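Local coordinates for CYCLIN domain-containing protein (Chaetomium thermophilum, PDB 6Z3U) that is the cyclin H-type subunit of the CAK complex, binding the CDK7-type kinase and contributing to its activation, at the interface of chains A and B. Sequence-based numbering; all coordinates share one arbitrary frame. Chains: chain A, CYCLIN domain-containing protein; chain B, Protein kinase domain-containing protein.

The interface of chains A and B. Residues chain A 124-125, 129-130, 365; chain B 79-82.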
loop_
_atom_site.group_PDB
_atom_site.type_symbol
_atom_site.label_atom_id
_atom_site.label_comp_id
_atom_site.label_asym_id
_atom_site.label_seq_id
_atom_site.Cartn_x
_atom_site.Cartn_y
_atom_site.Cartn_z
ATOM N N THR A 124 -20.615 5.914 -1.907
ATOM C CA THR A 124 -21.338 4.704 -1.573
ATOM C C THR A 124 -22.319 4.913 -0.430
ATOM O O THR A 124 -23.246 4.110 -0.272
ATOM C CB THR A 124 -20.378 3.572 -1.185
ATOM O OG1 THR A 124 -19.552 3.988 -0.091
ATOM C CG2 THR A 124 -19.492 3.182 -2.359
ATOM N N ASN A 125 -22.133 5.966 0.361
ATOM C CA ASN A 125 -22.990 6.276 1.493
ATOM C C ASN A 125 -23.461 7.716 1.372
ATOM O O ASN A 125 -22.778 8.562 0.788
ATOM C CB ASN A 125 -22.262 6.076 2.827
ATOM C CG ASN A 125 -21.821 4.646 3.037
ATOM O OD1 ASN A 125 -22.593 3.709 2.836
ATOM N ND2 ASN A 125 -20.570 4.468 3.433
ATOM N N THR A 129 -26.973 9.558 6.226
ATOM C CA THR A 129 -26.842 8.297 6.947
ATOM C C THR A 129 -25.779 8.351 8.040
ATOM O O THR A 129 -26.032 7.919 9.168
ATOM C CB THR A 129 -26.517 7.164 5.967
ATOM O OG1 THR A 129 -27.355 7.276 4.810
ATOM C CG2 THR A 129 -26.750 5.811 6.619
ATOM N N TYR A 130 -24.589 8.865 7.729
ATOM C CA TYR A 130 -23.492 8.941 8.685
ATOM C C TYR A 130 -22.973 10.369 8.778
ATOM O O TYR A 130 -22.935 11.086 7.770
ATOM C CB TYR A 130 -22.355 7.991 8.285
ATOM C CG TYR A 130 -22.780 6.542 8.179
ATOM C CD1 TYR A 130 -23.129 5.815 9.312
ATOM C CD2 TYR A 130 -22.835 5.900 6.948
ATOM C CE1 TYR A 130 -23.516 4.488 9.221
ATOM C CE2 TYR A 130 -23.224 4.573 6.846
ATOM C CZ TYR A 130 -23.564 3.872 7.986
ATOM O OH TYR A 130 -23.951 2.552 7.889
ATOM N N ARG A 365 -28.162 5.559 13.106
ATOM C CA ARG A 365 -26.779 5.489 12.661
ATOM C C ARG A 365 -25.986 6.768 12.901
ATOM O O ARG A 365 -24.756 6.738 12.793
ATOM C CB ARG A 365 -26.708 5.151 11.167
ATOM C CG ARG A 365 -27.180 3.758 10.785
ATOM C CD ARG A 365 -27.009 3.552 9.281
ATOM N NE ARG A 365 -26.709 2.167 8.925
ATOM C CZ ARG A 365 -27.607 1.241 8.603
ATOM N NH1 ARG A 365 -27.198 0.017 8.295
ATOM N NH2 ARG A 365 -28.902 1.527 8.589
ATOM N N ASP B 79 -28.478 -1.442 4.612
ATOM C CA ASP B 79 -27.635 -0.530 3.849
ATOM C C ASP B 79 -27.272 -1.162 2.506
ATOM O O ASP B 79 -27.056 -2.375 2.430
ATOM C CB ASP B 79 -26.369 -0.210 4.648
ATOM C CG ASP B 79 -25.892 1.217 4.455
ATOM O OD1 ASP B 79 -25.352 1.529 3.372
ATOM O OD2 ASP B 79 -26.058 2.028 5.393
ATOM N N PRO B 80 -27.196 -0.373 1.426
ATOM C CA PRO B 80 -26.796 -0.967 0.137
ATOM C C PRO B 80 -25.414 -1.596 0.162
ATOM O O PRO B 80 -25.212 -2.659 -0.439
ATOM C CB PRO B 80 -26.871 0.221 -0.838
ATOM C CG PRO B 80 -26.849 1.445 0.024
ATOM C CD PRO B 80 -27.550 1.051 1.286
ATOM N N VAL B 81 -24.450 -0.968 0.841
ATOM C CA VAL B 81 -23.127 -1.571 0.958
ATOM C C VAL B 81 -23.171 -2.797 1.859
ATOM O O VAL B 81 -22.402 -3.746 1.665
ATOM C CB VAL B 81 -22.097 -0.542 1.463
ATOM C CG1 VAL B 81 -21.962 0.599 0.469
ATOM C CG2 VAL B 81 -22.484 -0.013 2.837
ATOM N N GLU B 82 -24.057 -2.804 2.857
ATOM C CA GLU B 82 -24.107 -3.939 3.773
ATOM C C GLU B 82 -24.622 -5.189 3.071
ATOM O O GLU B 82 -24.062 -6.277 3.248
ATOM C CB GLU B 82 -24.976 -3.599 4.984
ATOM C CG GLU B 82 -24.301 -2.674 5.987
ATOM C CD GLU B 82 -25.245 -2.185 7.070
ATOM O OE1 GLU B 82 -26.447 -2.523 7.015
ATOM O OE2 GLU B 82 -24.786 -1.459 7.977
#
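The guanidinium of A:Arg365 reaches from the cyclin H-type subunit to B:Glu82 of the CDK7-type kinase, where NH1 donates to the carboxylate oxygen OE2 at 2.8 Å (150° at the hydrogen), a hydrogen bond that is also a salt bridge. OE2 lies almost in the guanidinium plane and is approached on its syn side, but from well out of the carboxylate plane, the two flat groups being turned 43° against each other. A mild bend at chi3 and a chi4 of 92° turn the guanidinium so that its edge meets B:Glu82 while OD2 of B:Asp79 stands over one face, offset toward the rim, and forms a longer salt bridge with NE at 3.6 Å. On the cyclin's own side NE donates to the phenol oxygen OH of A:Tyr130 at 3.0 Å, a bond tilted from the guanidinium plane that helps to fix its rotation. Replacing A:Arg365 by an alanine removes the guanidinium and is likely to leave both kinase carboxylates without their cationic mate and the tyrosine hydroxyl without this donor.

B:Asp79 stands just before kinase helix 80-89, at its N-cap; B:Pro80, whose ring suits a first turn, opens it, and B:Glu82 follows in that turn. As in a capping box, OE1 of B:Glu82 takes a weak bond, 3.3 Å, from the backbone N of B:Asp79, which probably helps to steady the glutamate. A:Tyr130 comes toward B:Asp79 from the opposite direction, its hydroxyl OH 3.3 Å from OD2, without ring and carboxylate stacking. Methyl CG2 of A:Thr129 packs on one face of that ring near the rim, a small apolar support.

Between the acids in sequence, B:Val81 supplies a branched apolar surface: CG1 touches CB of A:Thr124, a small branched residue that closes cyclin helix 108-124, at 3.8 Å. Its CG2 lies 3.7 Å from the amide oxygen OD1 of A:Asn125. As modelled, that oxygen also faces OD1 of B:Asp79, with the planes nearly perpendicular; an exchanged amide would offer a donor instead, which the structure alone does not decide.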